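Local coordinates for protein alpha-fucosidase (PDB 2EAB) that probably hydrolyses alpha-1,2-linked L-fucose from glycans, this chain being the catalytic portion of a much longer protein, at residues N412-S417 against H761-I766; L780-S785 against I801-P806. One frame throughout, in Å; residues are numbered along the deposited sequence.

Overall arrangement
Contact 1 (412-417 with 761-766) and contact 2 (780-785 with 801-806) follow one another along the chain, contact 1 closing before contact 2 opens. Their centres are 32 Å apart and their nearest atoms about 19 Å, on opposite sides of the chain's centre. Helix 767-780 connects them directly: it starts just after 761-766 and its last residue, Leu780, opens the second contact. Contact 1 joins two distant loops of the family 95 catalytic domain, whereas contact 2 joins the end of that helix to a segment of the family's C-terminal domain. One helix thus runs from the loop packing of the helical domain to its junction with the beta-rich C-terminal part.

Contact 1: residues N412-S417 against H761-I766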
loop_
_atom_site.group_PDB
_atom_site.type_symbol
_atom_site.label_atom_id
_atom_site.label_comp_id
_atom_site.label_asym_id
_atom_site.label_seq_id
_atom_site.Cartn_x
_atom_site.Cartn_y
_atom_site.Cartn_z
ATOM N N ASN A 412 11.333 -19.143 2.895
ATOM C CA ASN A 412 12.525 -18.379 2.502
ATOM C C ASN A 412 12.288 -16.881 2.314
ATOM O O ASN A 412 13.244 -16.111 2.187
ATOM C CB ASN A 412 13.118 -18.936 1.206
ATOM C CG ASN A 412 13.663 -20.339 1.358
ATOM O OD1 ASN A 412 14.008 -20.779 2.461
ATOM N ND2 ASN A 412 13.744 -21.053 0.244
ATOM N N THR A 413 11.019 -16.480 2.277
ATOM C CA THR A 413 10.649 -15.094 2.004
ATOM C C THR A 413 9.889 -14.554 3.204
ATOM O O THR A 413 8.923 -15.174 3.641
ATOM C CB THR A 413 9.817 -15.020 0.720
ATOM O OG1 THR A 413 10.645 -15.421 -0.377
ATOM C CG2 THR A 413 9.287 -13.615 0.470
ATOM N N PRO A 414 10.323 -13.397 3.750
ATOM C CA PRO A 414 9.732 -12.920 5.003
ATOM C C PRO A 414 8.255 -12.607 4.829
ATOM O O PRO A 414 7.873 -11.852 3.921
ATOM C CB PRO A 414 10.532 -11.650 5.312
ATOM C CG PRO A 414 11.068 -11.206 3.995
ATOM C CD PRO A 414 11.348 -12.466 3.239
ATOM N N TRP A 415 7.434 -13.212 5.683
ATOM C CA TRP A 415 5.975 -13.079 5.614
ATOM C C TRP A 415 5.433 -13.415 4.225
ATOM O O TRP A 415 4.373 -12.927 3.831
ATOM C CB TRP A 415 5.503 -11.686 6.062
ATOM C CG TRP A 415 6.013 -11.268 7.404
ATOM C CD1 TRP A 415 5.566 -11.686 8.621
ATOM C CD2 TRP A 415 7.075 -10.339 7.663
ATOM N NE1 TRP A 415 6.291 -11.081 9.627
ATOM C CE2 TRP A 415 7.220 -10.246 9.065
ATOM C CE3 TRP A 415 7.917 -9.577 6.844
ATOM C CZ2 TRP A 415 8.182 -9.421 9.669
ATOM C CZ3 TRP A 415 8.873 -8.757 7.446
ATOM C CH2 TRP A 415 8.991 -8.685 8.844
ATOM N N GLY A 416 6.170 -14.249 3.491
ATOM C CA GLY A 416 5.775 -14.672 2.152
ATOM C C GLY A 416 5.676 -13.579 1.105
ATOM O O GLY A 416 5.173 -13.824 0.014
ATOM N N SER A 417 6.159 -12.377 1.431
ATOM C CA SER A 417 5.940 -11.175 0.608
ATOM C C SER A 417 4.471 -11.099 0.180
ATOM O O SER A 417 4.145 -10.836 -0.979
ATOM C CB SER A 417 6.892 -11.137 -0.593
ATOM O OG SER A 417 6.805 -9.885 -1.259
ATOM N N HIS A 761 12.075 -2.787 7.800
ATOM C CA HIS A 761 11.453 -3.186 9.049
ATOM C C HIS A 761 12.450 -3.513 10.194
ATOM O O HIS A 761 12.148 -3.182 11.331
ATOM C CB HIS A 761 10.463 -4.334 8.766
ATOM C CG HIS A 761 9.744 -4.859 9.968
ATOM N ND1 HIS A 761 10.304 -5.781 10.827
ATOM C CD2 HIS A 761 8.486 -4.639 10.422
ATOM C CE1 HIS A 761 9.432 -6.083 11.773
ATOM N NE2 HIS A 761 8.320 -5.407 11.548
ATOM N N ALA A 762 13.603 -4.165 9.974
ATOM C CA ALA A 762 14.058 -4.847 8.766
ATOM C C ALA A 762 13.334 -6.193 8.639
ATOM O O ALA A 762 12.742 -6.668 9.609
ATOM C CB ALA A 762 15.565 -5.078 8.867
ATOM N N PRO A 763 13.380 -6.827 7.451
ATOM C CA PRO A 763 14.031 -6.454 6.204
ATOM C C PRO A 763 13.200 -5.451 5.396
ATOM O O PRO A 763 12.267 -4.836 5.931
ATOM C CB PRO A 763 14.126 -7.794 5.476
ATOM C CG PRO A 763 12.875 -8.493 5.882
ATOM C CD PRO A 763 12.695 -8.132 7.335
ATOM N N PHE A 764 13.551 -5.285 4.126
ATOM C CA PHE A 764 12.794 -4.437 3.205
ATOM C C PHE A 764 11.309 -4.753 3.286
ATOM O O PHE A 764 10.913 -5.916 3.150
ATOM C CB PHE A 764 13.301 -4.652 1.771
ATOM C CG PHE A 764 12.336 -4.223 0.683
ATOM C CD1 PHE A 764 11.753 -2.958 0.671
ATOM C CD2 PHE A 764 12.062 -5.088 -0.366
ATOM C CE1 PHE A 764 10.881 -2.583 -0.360
ATOM C CE2 PHE A 764 11.207 -4.719 -1.400
ATOM C CZ PHE A 764 10.610 -3.467 -1.397
ATOM N N GLN A 765 10.515 -3.707 3.519
ATOM C CA GLN A 765 9.055 -3.761 3.502
ATOM C C GLN A 765 8.595 -2.474 2.840
ATOM O O GLN A 765 8.943 -1.382 3.294
ATOM C CB GLN A 765 8.500 -3.848 4.927
ATOM C CG GLN A 765 8.748 -5.190 5.606
ATOM C CD GLN A 765 7.965 -6.317 4.969
ATOM O OE1 GLN A 765 8.505 -7.114 4.193
ATOM N NE2 GLN A 765 6.688 -6.389 5.290
ATOM N N ILE A 766 7.835 -2.592 1.761
ATOM C CA ILE A 766 7.473 -1.414 0.972
ATOM C C ILE A 766 6.433 -0.521 1.657
ATOM O O ILE A 766 6.309 0.670 1.335
ATOM C CB ILE A 766 7.005 -1.828 -0.442
ATOM C CG1 ILE A 766 7.223 -0.693 -1.449
ATOM C CG2 ILE A 766 5.565 -2.356 -0.422
ATOM C CD1 ILE A 766 7.119 -1.131 -2.902
#
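The edge of the Trp415 indole is directed at the face of His761, an edge-to-face pair with ring centroids 5.1 Å apart and planes at 70°. The leading atom is Trp415 CH2, placed over the rim of the imidazole at 3.8 Å from His761 ND1, and the oxygen of Ala762 also lies at the indole edge, near its plane. Pro763 and Gln765 approach the indole obliquely: Pro763 CD is 3.9 Å from Trp415 CZ3, while Gln765 CD comes within 3.6 Å of the same Trp415 CZ3. Next to the indole, the two prolines slide past each other in opposite directions, Pro414 CG lying 3.8 Å from Pro763 CG. His761 has CG anti to its backbone N (chi1 180°), which carries CG toward the indole; the ring then turns one face to Trp415 CH2, and ND1-H fixes its rotation by a 2.9 Å hydrogen bond from His761 ND1 to Ala762 O. That acceptor is nearly in the imidazole plane, although the donor stands above the carbonyl plane. Cis peptide bonds before Ala762 and before Pro763 fold this loop tightly, and His761 O is held by Thr721. Trp415 has a second aromatic neighbour in His420, again edge-to-face. An alanine at Trp415 would probably leave the face of His761 without its aromatic edge and open a gap beside Pro763 and Gln765. A 1,2-ethanediol bound near Gln765, probably from the crystallisation liquor, may mark a pocket here. No hydrogen bond crosses between the loops, so their fit depends on aromatic and apolar packing, while directional bonds shape each loop from within.

Contact 2: residues L780-S785 against I801-P806; sequences LLQSNS and ILPALP
Leu780 CD2 meets two leucines of 801-806, lying 3.8 Å from Leu802 CD2 and 4.1 Å from Leu805 CD1. Trp829 of strand 823-830 packs on both Leu802 and Leu805, while Val814 touches Leu780 from strand 812-819. A second, looser apolar pair joins Leu781 CD1 to Ile801 CD1 at 4.3 Å; these two residues form an antiparallel, non-hydrogen-bonded bridge and direct their side chains to the same face of the sheet. Farther out, the Pro803 ring packs against backbone, with Pro803 CD 3.5 Å from Leu780 C, at the peptide group that leads into Leu781. Its CB and CG meet the Gln782 side chain, which is extended beyond CG (chi2 164°), carrying CD to the proline; the closest approach is 3.4 Å, from Gln782 NE2 to Pro803 CG. This amide is not left to the proline alone, for NE2 gives hydrogen bonds to the carbonyls of Glu778 and Ala733, which fix its orientation. At the backbone, Leu802 N donates a 2.9 Å hydrogen bond to Leu780 O, with an N-H...O angle of 150° and the donor 54° out of the carbonyl plane. The bond takes up a carbonyl at the C-terminal end of helix 767-780, just where the chain passes into strand 781-782. That short strand lies at the border of a mixed sheet beside strand 799-801, an arrangement that joins the last helix of the catalytic domain to the C-terminal beta domain in this family 95 enzyme.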
loop_
_atom_site.group_PDB
_atom_site.type_symbol
_atom_site.label_atom_id
_atom_site.label_comp_id
_atom_site.label_asym_id
_atom_site.label_seq_id
_atom_site.Cartn_x
_atom_site.Cartn_y
_atom_site.Cartn_z
ATOM N N LEU A 780 0.518 18.449 4.431
ATOM C CA LEU A 780 0.253 19.574 3.538
ATOM C C LEU A 780 -1.219 19.744 3.190
ATOM O O LEU A 780 -1.644 20.845 2.819
ATOM C CB LEU A 780 1.087 19.449 2.263
ATOM C CG LEU A 780 2.594 19.277 2.477
ATOM C CD1 LEU A 780 3.285 19.116 1.138
ATOM C CD2 LEU A 780 3.195 20.442 3.260
ATOM N N LEU A 781 -1.992 18.668 3.325
ATOM C CA LEU A 781 -3.394 18.658 2.929
ATOM C C LEU A 781 -4.138 17.571 3.681
ATOM O O LEU A 781 -3.721 16.411 3.666
ATOM C CB LEU A 781 -3.519 18.406 1.421
ATOM C CG LEU A 781 -4.936 18.175 0.887
ATOM C CD1 LEU A 781 -5.790 19.434 1.010
ATOM C CD2 LEU A 781 -4.900 17.700 -0.549
ATOM N N GLN A 782 -5.233 17.936 4.336
ATOM C CA GLN A 782 -6.155 16.944 4.876
ATOM C C GLN A 782 -7.539 17.222 4.324
ATOM O O GLN A 782 -7.858 18.365 3.980
ATOM C CB GLN A 782 -6.138 16.947 6.408
ATOM C CG GLN A 782 -4.909 16.231 6.962
ATOM C CD GLN A 782 -4.625 16.507 8.426
ATOM O OE1 GLN A 782 -5.539 16.699 9.230
ATOM N NE2 GLN A 782 -3.343 16.512 8.784
ATOM N N SER A 783 -8.364 16.184 4.227
ATOM C CA SER A 783 -9.706 16.363 3.690
ATOM C C SER A 783 -10.711 15.362 4.248
ATOM O O SER A 783 -11.747 15.120 3.635
ATOM C CB SER A 783 -9.691 16.335 2.154
ATOM O OG SER A 783 -9.262 15.080 1.646
ATOM N N ASN A 784 -10.408 14.803 5.418
ATOM C CA ASN A 784 -11.227 13.741 6.001
ATOM C C ASN A 784 -12.175 14.195 7.098
ATOM O O ASN A 784 -13.014 13.408 7.545
ATOM C CB ASN A 784 -10.335 12.653 6.595
ATOM C CG ASN A 784 -9.613 13.125 7.841
ATOM O OD1 ASN A 784 -8.783 14.028 7.770
ATOM N ND2 ASN A 784 -9.934 12.539 8.985
ATOM N N SER A 785 -12.038 15.430 7.564
ATOM C CA SER A 785 -12.795 15.835 8.741
ATOM C C SER A 785 -14.114 16.516 8.396
ATOM O O SER A 785 -14.401 16.783 7.230
ATOM C CB SER A 785 -11.946 16.708 9.657
ATOM O OG SER A 785 -12.557 16.816 10.926
ATOM N N ILE A 801 -5.998 23.099 4.153
ATOM C CA ILE A 801 -4.708 23.498 3.613
ATOM C C ILE A 801 -3.669 23.656 4.724
ATOM O O ILE A 801 -3.880 24.390 5.694
ATOM C CB ILE A 801 -4.843 24.836 2.835
ATOM C CG1 ILE A 801 -5.895 24.733 1.718
ATOM C CG2 ILE A 801 -3.493 25.328 2.317
ATOM C CD1 ILE A 801 -5.604 23.695 0.639
ATOM N N LEU A 802 -2.542 22.963 4.553
ATOM C CA LEU A 802 -1.395 23.029 5.469
ATOM C C LEU A 802 -1.772 22.765 6.933
ATOM O O LEU A 802 -1.503 23.587 7.809
ATOM C CB LEU A 802 -0.643 24.359 5.302
ATOM C CG LEU A 802 -0.067 24.606 3.904
ATOM C CD1 LEU A 802 0.485 26.018 3.797
ATOM C CD2 LEU A 802 1.003 23.578 3.531
ATOM N N PRO A 803 -2.415 21.614 7.200
ATOM C CA PRO A 803 -2.890 21.290 8.547
ATOM C C PRO A 803 -1.798 20.918 9.555
ATOM O O PRO A 803 -2.029 21.001 10.754
ATOM C CB PRO A 803 -3.803 20.088 8.307
ATOM C CG PRO A 803 -3.207 19.432 7.101
ATOM C CD PRO A 803 -2.765 20.560 6.229
ATOM N N ALA A 804 -0.634 20.494 9.075
ATOM C CA ALA A 804 0.454 20.085 9.965
ATOM C C ALA A 804 1.794 20.400 9.313
ATOM O O ALA A 804 2.630 19.522 9.078
ATOM C CB ALA A 804 0.334 18.605 10.337
ATOM N N LEU A 805 1.983 21.685 9.028
ATOM C CA LEU A 805 3.180 22.162 8.360
ATOM C C LEU A 805 4.323 22.278 9.365
ATOM O O LEU A 805 4.199 22.985 10.366
ATOM C CB LEU A 805 2.912 23.517 7.710
ATOM C CG LEU A 805 4.094 24.197 7.017
ATOM C CD1 LEU A 805 4.480 23.457 5.746
ATOM C CD2 LEU A 805 3.754 25.644 6.720
ATOM N N PRO A 806 5.438 21.571 9.112
ATOM C CA PRO A 806 6.570 21.663 10.030
ATOM C C PRO A 806 7.240 23.028 9.973
ATOM O O PRO A 806 7.355 23.616 8.897
ATOM C CB PRO A 806 7.547 20.606 9.496
ATOM C CG PRO A 806 6.754 19.750 8.569
ATOM C CD PRO A 806 5.712 20.643 8.001
#